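Local atomic coordinates of acetylxylan esterase / glucomannan deacetylase (Cellvibrio japonicus, PDB entry 2WAA), a protein that removes acetyl groups from acetylated xylan and glucomannan, helping to break down plant cell wall polysaccharides. Residues H103-E106 / N107-Q111; N194-T197 / D198-N201; I242-R245 / A246-I249. All coordinates share one frame; numbering follows the deposited sequence.

Contact 1. Residues H103-E106 / N107-Q111; sequences HRSE and NWHGQ
The imidazole of H109 and the side chains of S105 and E106 form the dense half of this turn. S105 OG, also bonded by W64 N, sits at the ring edge and shares a hydrogen bond of 2.8 Å with H109 ND1, which, with an edge-to-face contact to W161, helps to fix the rotation of the ring. Over one face lies the backbone N of E106, and E106 CG makes a CH-pi contact, 4.1 Å from the ring centroid and 22° off its normal. The backbone joins in, since H109 N donates to E106 O at 3.0 Å, the donor standing 39° above the carbonyl plane. At the far edge of the imidazole, H109 CD2 points into the indole face of W108, 3.4 Å above its centre.

Packing gives way to water where W108 reaches the surface. With chi1 at 58°, E106 CG is tucked between the backbone N and carbonyl carbon, and its extended chain brings OE1 within 3.3 Å of W108 CD1, carboxylate and indole being steeply inclined. One water links OE1 to the backbone N of W108, and a second donates to E106 OE2 at 2.7 Å and accepts from W108 NE1. On the protein side the same carboxylate is gripped by W161 and by the backbone N of G185, close to the inferred nucleophile S141, consistent with the N-terminal domain contributing to the wall of the active site. The turn joins strands 94-103 and 112-119, of different antiparallel sheets of the N-terminal beta-sandwich; S105 leans on strand 63-69.

Contact 2. Residues N194-T197 / D198-N201; sequences NGKT and DDAN
The carboxylate of D199 is approached obliquely by K196, which comes in past the OD1 end with CE and NZ both to one side of the plane. NZ reaches D199 OD1 at 3.0 Å, about 40° out of the carboxylate plane, giving a salt bridge whose hydrogen bond is weak. Water 4 donates to the other oxygen, D199 OD2, at 2.5 Å, and lies slightly to the other side of the plane; S192 OG also bonds OD2, so the carboxylate is held at both ends. The same water accepts from N194 ND2. The amide of N194 is itself engaged through its oxygen: OD1 takes the backbone N of K196 at 3.0 Å, the donor tilted 30° from the carbonyl plane, and so closes an Asx turn.

K196 crosses the D199 side chain at about a right angle. A bend at chi3 (40°) turns the end of its chain so that NZ comes between the carboxylates of D198 and D199. D198 completes the salt-bridge network, with its OD1 3.1 Å from K196 NZ, although that oxygen is crowded in the model and its place is less certain. The ammonium would probably offset the charge of D199, and of D198 if its modelled place is right. Further along the segment, N201 ND2 makes a long, weak bond of 3.5 Å to T197 O.

The network belongs to the surface, yet D199 lies about 7 Å, side chain to side chain, from G186, a proposed transition-state stabiliser, and near a bound acetate, probably from the crystallisation liquor. The segment follows strand 177-183, an outermost strand of the parallel sheet. N201 is the N-cap residue of helix 202-205, though its side chain makes no capping bond; its backbone N donates to D204 OD2.

Contact 3. Residues I242-R245 / A246-I249; sequences IPDR and ATYI
Helix 245-262 opens here with an aspartate N-cap, a compact case of a side chain standing in for the backbone acceptors that a first helical turn lacks. D244 OD2 receives two bonds from T247: the hydroxyl OG1 donates at 2.5 Å to the anti lone pair, and the backbone N donates at 3.0 Å from above the carboxylate plane, 45° out of it. The D244 side chain swings to these donors because CG lies opposite the backbone N (chi1 179°). Its second oxygen serves the helix through water 5, which donates a hydrogen bond to D244 OD1 and accepts from A246 N. A negative carboxylate at this end would probably be favoured by the helix dipole.

Regular helical bonding starts at once, Y248 N donating to D244 O and I249 N to R245 O. Beside the cap, P243 CG rests 3.7 Å from Y248 CD1, meeting the ring obliquely, while Y248 OH bonds D237. The extended R245 chain and I249 run side by side in the same direction, with I249 CD1 3.6 Å from R245 CG. This apolar flank carries the guanidinium to E290 and S286, and I249 also touches E290 and Q294, so the first turn of helix 245-262 is packed against helix 278-295. Y248 meets the loop residues L189 and I190.

The three contacts follow one another along the chain and straddle two domains. Contact 1 lies in the N-terminal beta-sandwich, whereas contacts 2 and 3 belong to the SGNH-type hydrolase domain built round a parallel sheet. Centre to centre, contact 2 lies about 19 Å from contact 1 and about 15 Å from contact 3, while contacts 1 and 3 are about 30 Å apart; none touches another. Contacts 1 and 2 come from separate domains yet each approaches the inferred catalytic machinery, consistent with a site completed from both. Contact 3, starting helix 245-262 on helix 278-295, lies farthest from the centre of the chain, yet Y248 is still about 8 Å, side chain to side chain, from N236.

Contact 1. Residues H103-E106 / N107-Q111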
loop_
_atom_site.group_PDB
_atom_site.type_symbol
_atom_site.label_atom_id
_atom_site.label_comp_id
_atom_site.label_asym_id
_atom_site.label_seq_id
_atom_site.Cartn_x
_atom_site.Cartn_y
_atom_site.Cartn_z
ATOM N N HIS A 103 5.107 6.174 -3.326
ATOM C CA HIS A 103 4.707 5.489 -4.555
ATOM C C HIS A 103 3.168 5.548 -4.684
ATOM O O HIS A 103 2.442 5.029 -3.810
ATOM C CB HIS A 103 5.200 4.015 -4.509
ATOM C CG HIS A 103 5.090 3.276 -5.817
ATOM N ND1 HIS A 103 4.802 1.929 -5.885
ATOM C CD2 HIS A 103 5.209 3.694 -7.104
ATOM C CE1 HIS A 103 4.781 1.538 -7.155
ATOM N NE2 HIS A 103 5.032 2.588 -7.915
ATOM N N ARG A 104 2.665 6.120 -5.782
ATOM C CA ARG A 104 1.209 6.151 -6.020
ATOM C C ARG A 104 0.764 4.934 -6.785
ATOM O O ARG A 104 -0.377 4.506 -6.624
ATOM C CB ARG A 104 0.798 7.375 -6.853
ATOM C CG ARG A 104 1.089 8.730 -6.146
ATOM C CD ARG A 104 1.160 9.873 -7.200
ATOM N NE ARG A 104 -0.070 10.031 -7.977
ATOM C CZ ARG A 104 -1.115 10.765 -7.595
ATOM N NH1 ARG A 104 -1.142 11.403 -6.406
ATOM N NH2 ARG A 104 -2.185 10.860 -8.409
ATOM N N SER A 105 1.631 4.424 -7.656
ATOM C CA SER A 105 1.306 3.289 -8.527
ATOM C C SER A 105 1.262 1.951 -7.821
ATOM O O SER A 105 1.712 1.836 -6.690
ATOM C CB SER A 105 2.260 3.267 -9.722
ATOM O OG SER A 105 1.839 4.296 -10.609
ATOM N N GLU A 106 0.707 0.928 -8.486
ATOM C CA GLU A 106 0.818 -0.447 -7.966
ATOM C C GLU A 106 1.589 -1.313 -8.969
ATOM O O GLU A 106 1.950 -0.866 -10.040
ATOM C CB GLU A 106 -0.564 -1.076 -7.707
ATOM C CG GLU A 106 -1.451 -1.130 -8.955
ATOM C CD GLU A 106 -2.764 -1.868 -8.692
ATOM O OE1 GLU A 106 -2.722 -3.110 -8.678
ATOM O OE2 GLU A 106 -3.828 -1.195 -8.482
ATOM N N ASN A 107 1.835 -2.558 -8.608
ATOM C CA ASN A 107 2.728 -3.428 -9.399
ATOM C C ASN A 107 2.460 -3.555 -10.892
ATOM O O ASN A 107 3.419 -3.550 -11.681
ATOM C CB ASN A 107 2.733 -4.817 -8.791
ATOM C CG ASN A 107 3.684 -4.926 -7.587
ATOM O OD1 ASN A 107 4.877 -5.021 -7.789
ATOM N ND2 ASN A 107 3.142 -4.983 -6.341
ATOM N N TRP A 108 1.194 -3.680 -11.313
ATOM C CA TRP A 108 0.976 -3.858 -12.736
ATOM C C TRP A 108 1.359 -2.612 -13.525
ATOM O O TRP A 108 1.646 -2.717 -14.730
ATOM C CB TRP A 108 -0.436 -4.392 -13.091
ATOM C CG TRP A 108 -1.615 -3.435 -12.939
ATOM C CD1 TRP A 108 -2.532 -3.442 -11.916
ATOM C CD2 TRP A 108 -2.036 -2.415 -13.839
ATOM N NE1 TRP A 108 -3.480 -2.468 -12.123
ATOM C CE2 TRP A 108 -3.209 -1.836 -13.302
ATOM C CE3 TRP A 108 -1.557 -1.949 -15.065
ATOM C CZ2 TRP A 108 -3.896 -0.789 -13.935
ATOM C CZ3 TRP A 108 -2.242 -0.888 -15.701
ATOM C CH2 TRP A 108 -3.394 -0.316 -15.107
ATOM N N HIS A 109 1.366 -1.441 -12.885
ATOM C CA HIS A 109 1.839 -0.245 -13.572
ATOM C C HIS A 109 3.322 -0.375 -13.880
ATOM O O HIS A 109 3.786 0.088 -14.905
ATOM C CB HIS A 109 1.697 0.994 -12.685
ATOM C CG HIS A 109 0.288 1.300 -12.278
ATOM N ND1 HIS A 109 -0.034 2.444 -11.578
ATOM C CD2 HIS A 109 -0.882 0.628 -12.472
ATOM C CE1 HIS A 109 -1.344 2.467 -11.349
ATOM N NE2 HIS A 109 -1.879 1.381 -11.886
ATOM N N GLY A 110 4.053 -1.013 -12.977
ATOM C CA GLY A 110 5.478 -1.229 -13.124
ATOM C C GLY A 110 6.121 -1.219 -11.745
ATOM O O GLY A 110 5.437 -1.176 -10.706
ATOM N N GLN A 111 7.441 -1.267 -11.747
ATOM C CA GLN A 111 8.165 -1.111 -10.492
ATOM C C GLN A 111 9.053 0.108 -10.637
ATOM O O GLN A 111 9.522 0.443 -11.752
ATOM C CB GLN A 111 9.003 -2.353 -10.162
ATOM C CG GLN A 111 8.171 -3.485 -9.585
ATOM C CD GLN A 111 7.475 -4.235 -10.654
ATOM O OE1 GLN A 111 8.033 -4.386 -11.756
ATOM N NE2 GLN A 111 6.250 -4.745 -10.366
HETATM O O HOH W 1 4.840 1.487 -10.411
HETATM O O HOH W 2 -0.733 -4.530 -9.178
HETATM O O HOH W 3 -5.676 -2.045 -10.272
#

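Contact 2. Residues N194-T197 / D198-N201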
loop_
_atom_site.group_PDB
_atom_site.type_symbol
_atom_site.label_atom_id
_atom_site.label_comp_id
_atom_site.label_asym_id
_atom_site.label_seq_id
_atom_site.Cartn_x
_atom_site.Cartn_y
_atom_site.Cartn_z
ATOM N N ASN A 194 -11.976 -11.880 -13.721
ATOM C CA ASN A 194 -12.317 -12.475 -15.016
ATOM C C ASN A 194 -12.492 -13.980 -14.924
ATOM O O ASN A 194 -12.673 -14.630 -15.964
ATOM C CB ASN A 194 -11.247 -12.127 -16.090
ATOM C CG ASN A 194 -9.846 -12.579 -15.659
ATOM O OD1 ASN A 194 -9.729 -13.413 -14.768
ATOM N ND2 ASN A 194 -8.787 -12.032 -16.278
ATOM N N GLY A 195 -12.422 -14.533 -13.714
ATOM C CA GLY A 195 -12.678 -15.934 -13.469
ATOM C C GLY A 195 -11.425 -16.804 -13.436
ATOM O O GLY A 195 -11.484 -17.959 -13.011
ATOM N N LYS A 196 -10.300 -16.247 -13.901
ATOM C CA LYS A 196 -9.037 -16.983 -13.960
ATOM C C LYS A 196 -8.610 -17.400 -12.571
ATOM O O LYS A 196 -8.674 -16.586 -11.642
ATOM C CB LYS A 196 -7.951 -16.096 -14.586
ATOM C CG LYS A 196 -7.904 -16.184 -16.104
ATOM C CD LYS A 196 -6.516 -15.756 -16.646
ATOM C CE LYS A 196 -5.418 -16.309 -15.717
ATOM N NZ LYS A 196 -4.015 -16.310 -16.250
ATOM N N THR A 197 -8.180 -18.649 -12.405
ATOM C CA THR A 197 -7.806 -19.167 -11.089
ATOM C C THR A 197 -6.303 -19.354 -10.957
ATOM O O THR A 197 -5.817 -19.710 -9.877
ATOM C CB THR A 197 -8.515 -20.541 -10.753
ATOM O OG1 THR A 197 -8.082 -21.544 -11.678
ATOM C CG2 THR A 197 -10.019 -20.400 -10.843
ATOM N N ASP A 198 -5.564 -19.126 -12.035
ATOM C CA ASP A 198 -4.145 -19.431 -11.990
ATOM C C ASP A 198 -3.245 -18.183 -12.059
ATOM O O ASP A 198 -2.037 -18.295 -12.354
ATOM C CB ASP A 198 -3.768 -20.425 -13.098
ATOM C CG ASP A 198 -4.009 -19.879 -14.481
ATOM O OD1 ASP A 198 -4.718 -18.866 -14.680
ATOM O OD2 ASP A 198 -3.477 -20.497 -15.435
ATOM N N ASP A 199 -3.798 -17.006 -11.768
ATOM C CA ASP A 199 -2.947 -15.830 -11.501
ATOM C C ASP A 199 -2.413 -15.963 -10.080
ATOM O O ASP A 199 -2.879 -16.827 -9.305
ATOM C CB ASP A 199 -3.762 -14.528 -11.544
ATOM C CG ASP A 199 -4.322 -14.211 -12.926
ATOM O OD1 ASP A 199 -3.618 -14.474 -13.923
ATOM O OD2 ASP A 199 -5.478 -13.710 -13.020
ATOM N N ALA A 200 -1.453 -15.107 -9.710
ATOM C CA ALA A 200 -1.050 -15.011 -8.304
ATOM C C ALA A 200 -2.236 -14.417 -7.522
ATOM O O ALA A 200 -2.610 -13.233 -7.669
ATOM C CB ALA A 200 0.217 -14.146 -8.152
ATOM N N ASN A 201 -2.833 -15.260 -6.700
ATOM C CA ASN A 201 -3.930 -14.816 -5.831
ATOM C C ASN A 201 -3.342 -14.159 -4.582
ATOM O O ASN A 201 -2.132 -14.157 -4.422
ATOM C CB ASN A 201 -4.793 -16.023 -5.490
ATOM C CG ASN A 201 -5.427 -16.633 -6.765
ATOM O OD1 ASN A 201 -5.996 -15.909 -7.573
ATOM N ND2 ASN A 201 -5.284 -17.957 -6.951
HETATM O O HOH W 4 -6.056 -12.358 -15.086
#

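Contact 3. Residues I242-R245 / A246-I249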
loop_
_atom_site.group_PDB
_atom_site.type_symbol
_atom_site.label_atom_id
_atom_site.label_comp_id
_atom_site.label_asym_id
_atom_site.label_seq_id
_atom_site.Cartn_x
_atom_site.Cartn_y
_atom_site.Cartn_z
ATOM N N ILE A 242 -21.072 -15.706 -7.000
ATOM C CA ILE A 242 -20.644 -16.075 -5.654
ATOM C C ILE A 242 -19.870 -17.367 -5.727
ATOM O O ILE A 242 -20.408 -18.353 -6.244
ATOM C CB ILE A 242 -21.879 -16.259 -4.755
ATOM C CG1 ILE A 242 -22.574 -14.907 -4.563
ATOM C CG2 ILE A 242 -21.511 -16.937 -3.438
ATOM C CD1 ILE A 242 -23.981 -15.006 -3.871
ATOM N N PRO A 243 -18.610 -17.411 -5.209
ATOM C CA PRO A 243 -17.851 -18.676 -5.302
ATOM C C PRO A 243 -18.344 -19.767 -4.356
ATOM O O PRO A 243 -19.008 -19.495 -3.356
ATOM C CB PRO A 243 -16.403 -18.269 -4.904
ATOM C CG PRO A 243 -16.558 -16.983 -4.067
ATOM C CD PRO A 243 -17.779 -16.291 -4.645
ATOM N N ASP A 244 -18.017 -21.010 -4.671
ATOM C CA ASP A 244 -18.353 -22.135 -3.804
ATOM C C ASP A 244 -18.007 -21.895 -2.310
ATOM O O ASP A 244 -16.836 -21.609 -1.967
ATOM C CB ASP A 244 -17.610 -23.393 -4.295
ATOM C CG ASP A 244 -17.896 -24.583 -3.435
ATOM O OD1 ASP A 244 -19.092 -24.946 -3.332
ATOM O OD2 ASP A 244 -16.960 -25.161 -2.838
ATOM N N ARG A 245 -18.992 -22.067 -1.433
ATOM C CA ARG A 245 -18.818 -21.769 -0.014
ATOM C C ARG A 245 -17.720 -22.579 0.666
ATOM O O ARG A 245 -16.795 -21.995 1.281
ATOM C CB ARG A 245 -20.154 -21.898 0.720
ATOM C CG ARG A 245 -20.057 -21.873 2.210
ATOM C CD ARG A 245 -21.479 -21.807 2.881
ATOM N NE ARG A 245 -21.334 -21.199 4.185
ATOM C CZ ARG A 245 -21.778 -19.988 4.548
ATOM N NH1 ARG A 245 -22.514 -19.221 3.751
ATOM N NH2 ARG A 245 -21.496 -19.562 5.767
ATOM N N ALA A 246 -17.781 -23.912 0.576
ATOM C CA ALA A 246 -16.735 -24.705 1.237
ATOM C C ALA A 246 -15.339 -24.373 0.712
ATOM O O ALA A 246 -14.404 -24.293 1.476
ATOM C CB ALA A 246 -17.015 -26.249 1.141
ATOM N N THR A 247 -15.200 -24.184 -0.592
ATOM C CA THR A 247 -13.905 -23.934 -1.189
ATOM C C THR A 247 -13.338 -22.588 -0.683
ATOM O O THR A 247 -12.182 -22.464 -0.260
ATOM C CB THR A 247 -14.020 -23.820 -2.713
ATOM O OG1 THR A 247 -14.491 -25.055 -3.275
ATOM C CG2 THR A 247 -12.664 -23.480 -3.331
ATOM N N TYR A 248 -14.179 -21.581 -0.713
ATOM C CA TYR A 248 -13.729 -20.268 -0.287
ATOM C C TYR A 248 -13.368 -20.244 1.203
ATOM O O TYR A 248 -12.312 -19.717 1.601
ATOM C CB TYR A 248 -14.804 -19.247 -0.586
ATOM C CG TYR A 248 -14.227 -17.858 -0.649
ATOM C CD1 TYR A 248 -13.688 -17.388 -1.839
ATOM C CD2 TYR A 248 -14.239 -17.026 0.473
ATOM C CE1 TYR A 248 -13.160 -16.094 -1.935
ATOM C CE2 TYR A 248 -13.738 -15.718 0.397
ATOM C CZ TYR A 248 -13.190 -15.279 -0.818
ATOM O OH TYR A 248 -12.669 -14.025 -0.941
ATOM N N ILE A 249 -14.238 -20.800 2.036
ATOM C CA ILE A 249 -13.996 -20.756 3.474
ATOM C C ILE A 249 -12.757 -21.572 3.807
ATOM O O ILE A 249 -11.921 -21.167 4.641
ATOM C CB ILE A 249 -15.216 -21.247 4.275
ATOM C CG1 ILE A 249 -16.382 -20.223 4.151
ATOM C CG2 ILE A 249 -14.833 -21.541 5.770
ATOM C CD1 ILE A 249 -17.689 -20.765 4.741
HETATM O O HOH W 5 -19.881 -25.462 -0.740
#